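Local coordinates for protein lipoteichoic acid primase (Listeria monocytogenes, PDB 4UOP) that is the magnesium-containing extracellular catalytic domain of a lipoteichoic acid primase, an enzyme of the sulfatase-like alpha/beta family, at residues K56-I61 and W274-V279; E92-N97 and L321-M326. One frame throughout, in Å; residues are numbered along the deposited sequence.

Interaction 1 (K56-I61 and W274-V279); sequences KGKNLI and WDDSVV
N59-I61 and S277-V279 pair as parallel neighbours in the mixed central sheet, joined at the end where both strands begin. Three backbone hydrogen bonds set the register: N59 N to D276 O (3.0 Å), V278 N to N59 O (2.8 Å) and I61 N to V278 O (2.9 Å). The last is the straightest, 172° at the hydrogen. CA-H...O contacts from S277 CA to N59 O and from L60 CA to V278 O fill in between them, and one from V279 CA to I61 O carries the pairing beyond I61. Strand 214-219 flanks 59-65 on its other edge, also parallel, as in the central sheet of the alpha/beta fold shared by sulfatases. L60 and V278 share one face, where CD1 of L60 meets CG1 of V278 at 3.8 Å. N59, S277, I61 and V279 share the other. There CB of N59 lies against OG of S277, and ND2 gives that hydroxyl only a weak bond; the stronger partner of OG is I273 O, and F214 N holds OD1 of N59. Ahead of the strands the contact turns polar. K58, bent at chi2 (-56°), lays CB and CD alongside D276 O, CB the nearer at 3.5 Å, and brings NZ to a long salt bridge with OD1 of D276 (3.7 Å). One water joins K58 NZ to D275 O; a second takes a hydrogen from N59 ND2 and gives one to D276 OD2.

Interaction 2 (E92-N97 and L321-M326); sequences ETMYSN and LHYPGM
M94 and L321 form an antiparallel hydrogen-bonded pair in the mixed sheet of the sulfatase-like fold, just before strand 319-322 runs into the type II turn from Y323 to M326. Two backbone bonds make the pair: M94 N to L321 O (2.9 Å) and L321 N to M94 O (2.7 Å). CB of T93 sits 3.1 Å from that same L321 O, the acceptor of the first bond, while OG1 of T93 is hydrogen-bonded to L89 O. The polar link at the strand end is a water that donates to E92 O, lies 2.8 Å from H322 ND1 and accepts a longer bond from Y323 N (3.3 Å); the other nitrogen of that imidazole, NE2, bonds to W274 O. Apolar contacts centre on two methionines. M94 is extended beyond CG and carries CE to the edge of the Y323 ring, near its plane. M326 comes back from the turn, and its CB sits over the face of the Y323 ring, 3.8 Å above the centre. With CG anti to the backbone N (chi1 168°), the M326 side chain runs on toward M94. A bend at chi3 (-66°) then folds its thioether end against M94, the sulfur 3.7 Å from M94 N and the terminal CE 3.7 Å from M94 CG.

How the interactions relate
From the N terminus the chain, after helix 34-41, first supplies 56-61, passes 92-97, returns at 274-279 to close interaction 1 over 212 intervening residues, and reaches 321-326 to close interaction 2 over 223. The segments alternate, so the two loops cross. Both contacts belong to one sheet, because strands 277-283 and 319-322 are antiparallel neighbours: V279 O and H322 N, 2.8 Å apart, probably form a hydrogen bond. W274 also spans the two contacts, its ring stacked on that of H322. The result is a continuous run of strands 59-65, 277-283, 319-322 and 94-100, with the direction changing from parallel to antiparallel after the second.

Interaction 1 (K56-I61 and W274-V279)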
loop_
_atom_site.group_PDB
_atom_site.type_symbol
_atom_site.label_atom_id
_atom_site.label_comp_id
_atom_site.label_asym_id
_atom_site.label_seq_id
_atom_site.Cartn_x
_atom_site.Cartn_y
_atom_site.Cartn_z
ATOM N N LYS B 56 21.963 16.609 28.133
ATOM C CA LYS B 56 21.388 17.955 28.073
ATOM C C LYS B 56 22.391 18.871 27.351
ATOM O O LYS B 56 23.576 18.865 27.673
ATOM C CB LYS B 56 21.105 18.479 29.487
ATOM C CG LYS B 56 20.551 19.894 29.563
ATOM C CD LYS B 56 19.053 19.930 29.329
ATOM C CE LYS B 56 18.517 21.352 29.336
ATOM N NZ LYS B 56 17.069 21.392 28.968
ATOM N N GLY B 57 21.912 19.615 26.355
ATOM C CA GLY B 57 22.720 20.599 25.649
ATOM C C GLY B 57 23.664 20.078 24.576
ATOM O O GLY B 57 24.399 20.853 23.957
ATOM N N LYS B 58 23.613 18.778 24.318
ATOM C CA LYS B 58 24.477 18.180 23.313
ATOM C C LYS B 58 23.800 18.227 21.949
ATOM O O LYS B 58 22.578 18.344 21.852
ATOM C CB LYS B 58 24.813 16.746 23.690
ATOM C CG LYS B 58 25.442 16.579 25.067
ATOM C CD LYS B 58 26.699 17.400 25.267
ATOM C CE LYS B 58 27.285 17.127 26.645
ATOM N NZ LYS B 58 28.358 18.099 26.985
ATOM N N ASN B 59 24.608 18.131 20.896
ATOM C CA ASN B 59 24.075 18.066 19.545
ATOM C C ASN B 59 23.438 16.695 19.327
ATOM O O ASN B 59 23.584 15.789 20.162
ATOM C CB ASN B 59 25.169 18.306 18.516
ATOM C CG ASN B 59 25.954 19.552 18.792
ATOM O OD1 ASN B 59 25.420 20.646 18.731
ATOM N ND2 ASN B 59 27.224 19.397 19.128
ATOM N N LEU B 60 22.730 16.553 18.214
ATOM C CA LEU B 60 22.091 15.287 17.826
ATOM C C LEU B 60 22.403 15.012 16.352
ATOM O O LEU B 60 22.099 15.824 15.475
ATOM C CB LEU B 60 20.584 15.368 18.011
ATOM C CG LEU B 60 19.733 14.174 17.571
ATOM C CD1 LEU B 60 20.130 12.927 18.317
ATOM C CD2 LEU B 60 18.264 14.505 17.790
ATOM N N ILE B 61 23.040 13.886 16.109
ATOM C CA ILE B 61 23.301 13.400 14.756
ATOM C C ILE B 61 22.630 12.031 14.595
ATOM O O ILE B 61 22.882 11.098 15.378
ATOM C CB ILE B 61 24.796 13.296 14.495
ATOM C CG1 ILE B 61 25.451 14.672 14.600
ATOM C CG2 ILE B 61 25.036 12.648 13.131
ATOM C CD1 ILE B 61 26.960 14.624 14.725
ATOM N N TRP B 274 31.962 14.353 18.242
ATOM C CA TRP B 274 31.509 13.067 18.813
ATOM C C TRP B 274 31.299 13.168 20.320
ATOM O O TRP B 274 30.303 12.668 20.861
ATOM C CB TRP B 274 32.530 11.995 18.507
ATOM C CG TRP B 274 32.195 10.612 18.949
ATOM C CD1 TRP B 274 32.716 9.950 20.023
ATOM C CD2 TRP B 274 31.309 9.692 18.300
ATOM N NE1 TRP B 274 32.210 8.673 20.086
ATOM C CE2 TRP B 274 31.321 8.497 19.058
ATOM C CE3 TRP B 274 30.484 9.769 17.167
ATOM C CZ2 TRP B 274 30.563 7.376 18.700
ATOM C CZ3 TRP B 274 29.733 8.657 16.813
ATOM C CH2 TRP B 274 29.778 7.474 17.577
ATOM N N ASP B 275 32.242 13.831 20.980
ATOM C CA ASP B 275 32.220 13.962 22.434
ATOM C C ASP B 275 31.230 15.007 22.903
ATOM O O ASP B 275 31.052 15.170 24.111
ATOM C CB ASP B 275 33.616 14.316 22.960
ATOM C CG ASP B 275 34.633 13.214 22.710
ATOM O OD1 ASP B 275 34.263 12.026 22.791
ATOM O OD2 ASP B 275 35.811 13.523 22.439
ATOM N N ASP B 276 30.580 15.700 21.970
ATOM C CA ASP B 276 29.584 16.707 22.283
ATOM C C ASP B 276 28.227 16.441 21.626
ATOM O O ASP B 276 27.417 17.367 21.491
ATOM C CB ASP B 276 30.101 18.086 21.844
ATOM C CG ASP B 276 30.567 18.958 23.015
ATOM O OD1 ASP B 276 30.730 18.443 24.157
ATOM O OD2 ASP B 276 30.766 20.179 22.779
ATOM N N SER B 277 27.957 15.184 21.260
ATOM C CA SER B 277 26.757 14.842 20.490
ATOM C C SER B 277 26.162 13.500 20.884
ATOM O O SER B 277 26.893 12.550 21.169
ATOM C CB SER B 277 27.084 14.774 18.985
ATOM O OG SER B 277 27.583 15.995 18.509
ATOM N N VAL B 278 24.830 13.427 20.879
ATOM C CA VAL B 278 24.113 12.166 20.850
ATOM C C VAL B 278 24.155 11.727 19.395
ATOM O O VAL B 278 23.878 12.524 18.496
ATOM C CB VAL B 278 22.653 12.341 21.290
ATOM C CG1 VAL B 278 21.870 11.044 21.153
ATOM C CG2 VAL B 278 22.598 12.857 22.727
ATOM N N VAL B 279 24.525 10.479 19.171
ATOM C CA VAL B 279 24.552 9.935 17.824
ATOM C C VAL B 279 23.757 8.633 17.784
ATOM O O VAL B 279 23.945 7.753 18.638
ATOM C CB VAL B 279 25.990 9.719 17.332
ATOM C CG1 VAL B 279 25.965 9.222 15.902
ATOM C CG2 VAL B 279 26.796 11.010 17.416
HETATM O O HOH W 1 30.656 16.721 26.488
HETATM O O HOH W 2 28.778 21.226 21.011
#

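Interaction 2 (E92-N97 and L321-M326)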
loop_
_atom_site.group_PDB
_atom_site.type_symbol
_atom_site.label_atom_id
_atom_site.label_comp_id
_atom_site.label_asym_id
_atom_site.label_seq_id
_atom_site.Cartn_x
_atom_site.Cartn_y
_atom_site.Cartn_z
ATOM N N GLU B 92 30.969 0.360 22.694
ATOM C CA GLU B 92 30.916 1.738 23.190
ATOM C C GLU B 92 29.555 2.417 23.032
ATOM O O GLU B 92 29.459 3.629 23.190
ATOM C CB GLU B 92 32.008 2.578 22.519
ATOM C CG GLU B 92 31.904 2.684 21.012
ATOM C CD GLU B 92 32.982 3.581 20.409
ATOM O OE1 GLU B 92 32.952 4.811 20.617
ATOM O OE2 GLU B 92 33.858 3.056 19.698
ATOM N N THR B 93 28.509 1.650 22.743
ATOM C CA THR B 93 27.165 2.219 22.606
ATOM C C THR B 93 26.134 1.385 23.342
ATOM O O THR B 93 26.412 0.272 23.797
ATOM C CB THR B 93 26.728 2.249 21.122
ATOM O OG1 THR B 93 26.718 0.917 20.608
ATOM C CG2 THR B 93 27.651 3.094 20.312
ATOM N N MET B 94 24.937 1.932 23.461
ATOM C CA MET B 94 23.771 1.127 23.748
ATOM C C MET B 94 23.213 0.700 22.379
ATOM O O MET B 94 23.003 1.540 21.493
ATOM C CB MET B 94 22.743 1.917 24.535
ATOM C CG MET B 94 23.173 2.214 25.972
ATOM S SD MET B 94 21.960 3.272 26.768
ATOM C CE MET B 94 22.683 3.465 28.402
ATOM N N TYR B 95 23.008 -0.589 22.205
ATOM C CA TYR B 95 22.545 -1.107 20.925
ATOM C C TYR B 95 21.486 -2.162 21.161
ATOM O O TYR B 95 21.352 -2.690 22.272
ATOM C CB TYR B 95 23.723 -1.655 20.111
ATOM C CG TYR B 95 24.335 -2.905 20.685
ATOM C CD1 TYR B 95 25.297 -2.840 21.685
ATOM C CD2 TYR B 95 23.902 -4.160 20.264
ATOM C CE1 TYR B 95 25.841 -4.000 22.229
ATOM C CE2 TYR B 95 24.423 -5.316 20.798
ATOM C CZ TYR B 95 25.397 -5.235 21.772
ATOM O OH TYR B 95 25.894 -6.404 22.279
ATOM N N SER B 96 20.719 -2.453 20.117
ATOM C CA SER B 96 19.627 -3.401 20.216
ATOM C C SER B 96 19.688 -4.482 19.171
ATOM O O SER B 96 19.939 -4.210 18.002
ATOM C CB SER B 96 18.296 -2.693 20.065
ATOM O OG SER B 96 17.242 -3.627 20.056
ATOM N N ASN B 97 19.431 -5.711 19.605
ATOM C CA ASN B 97 19.251 -6.858 18.708
ATOM C C ASN B 97 17.787 -7.191 18.478
ATOM O O ASN B 97 17.477 -8.208 17.864
ATOM C CB ASN B 97 19.976 -8.084 19.269
ATOM C CG ASN B 97 21.466 -7.896 19.318
ATOM O OD1 ASN B 97 22.044 -7.248 18.445
ATOM N ND2 ASN B 97 22.097 -8.437 20.348
ATOM N N LEU B 321 23.127 3.628 19.773
ATOM C CA LEU B 321 23.017 4.924 20.385
ATOM C C LEU B 321 24.261 5.243 21.189
ATOM O O LEU B 321 24.701 4.447 22.029
ATOM C CB LEU B 321 21.778 4.994 21.280
ATOM C CG LEU B 321 21.604 6.401 21.886
ATOM C CD1 LEU B 321 20.227 6.993 21.615
ATOM C CD2 LEU B 321 21.892 6.340 23.370
ATOM N N HIS B 322 24.814 6.416 20.918
ATOM C CA HIS B 322 25.972 6.944 21.629
ATOM C C HIS B 322 25.578 8.252 22.294
ATOM O O HIS B 322 24.821 9.041 21.723
ATOM C CB HIS B 322 27.120 7.182 20.645
ATOM C CG HIS B 322 28.069 8.276 21.050
ATOM N ND1 HIS B 322 29.143 8.057 21.888
ATOM C CD2 HIS B 322 28.107 9.591 20.730
ATOM C CE1 HIS B 322 29.788 9.193 22.082
ATOM N NE2 HIS B 322 29.181 10.140 21.390
ATOM N N TYR B 323 26.076 8.478 23.506
ATOM C CA TYR B 323 26.064 9.827 24.065
ATOM C C TYR B 323 27.293 10.033 24.923
ATOM O O TYR B 323 27.819 9.063 25.488
ATOM C CB TYR B 323 24.760 10.136 24.820
ATOM C CG TYR B 323 24.500 9.324 26.065
ATOM C CD1 TYR B 323 25.001 9.721 27.306
ATOM C CD2 TYR B 323 23.709 8.184 26.017
ATOM C CE1 TYR B 323 24.738 8.979 28.459
ATOM C CE2 TYR B 323 23.446 7.439 27.155
ATOM C CZ TYR B 323 23.952 7.841 28.373
ATOM O OH TYR B 323 23.682 7.076 29.488
ATOM N N PRO B 324 27.762 11.279 25.015
ATOM C CA PRO B 324 29.007 11.526 25.758
ATOM C C PRO B 324 28.914 11.143 27.239
ATOM O O PRO B 324 27.921 11.457 27.902
ATOM C CB PRO B 324 29.219 13.036 25.612
ATOM C CG PRO B 324 28.374 13.442 24.449
ATOM C CD PRO B 324 27.182 12.530 24.490
ATOM N N GLY B 325 29.944 10.471 27.732
ATOM C CA GLY B 325 30.001 10.079 29.134
ATOM C C GLY B 325 29.062 8.947 29.503
ATOM O O GLY B 325 28.723 8.786 30.676
ATOM N N MET B 326 28.616 8.173 28.512
ATOM C CA MET B 326 27.815 6.980 28.783
ATOM C C MET B 326 28.645 6.002 29.614
ATOM O O MET B 326 29.783 5.703 29.263
ATOM C CB MET B 326 27.403 6.310 27.467
ATOM C CG MET B 326 26.810 4.908 27.627
ATOM S SD MET B 326 26.510 4.125 26.037
ATOM C CE MET B 326 25.235 5.190 25.393
HETATM O O HOH W 3 28.339 6.167 23.844
#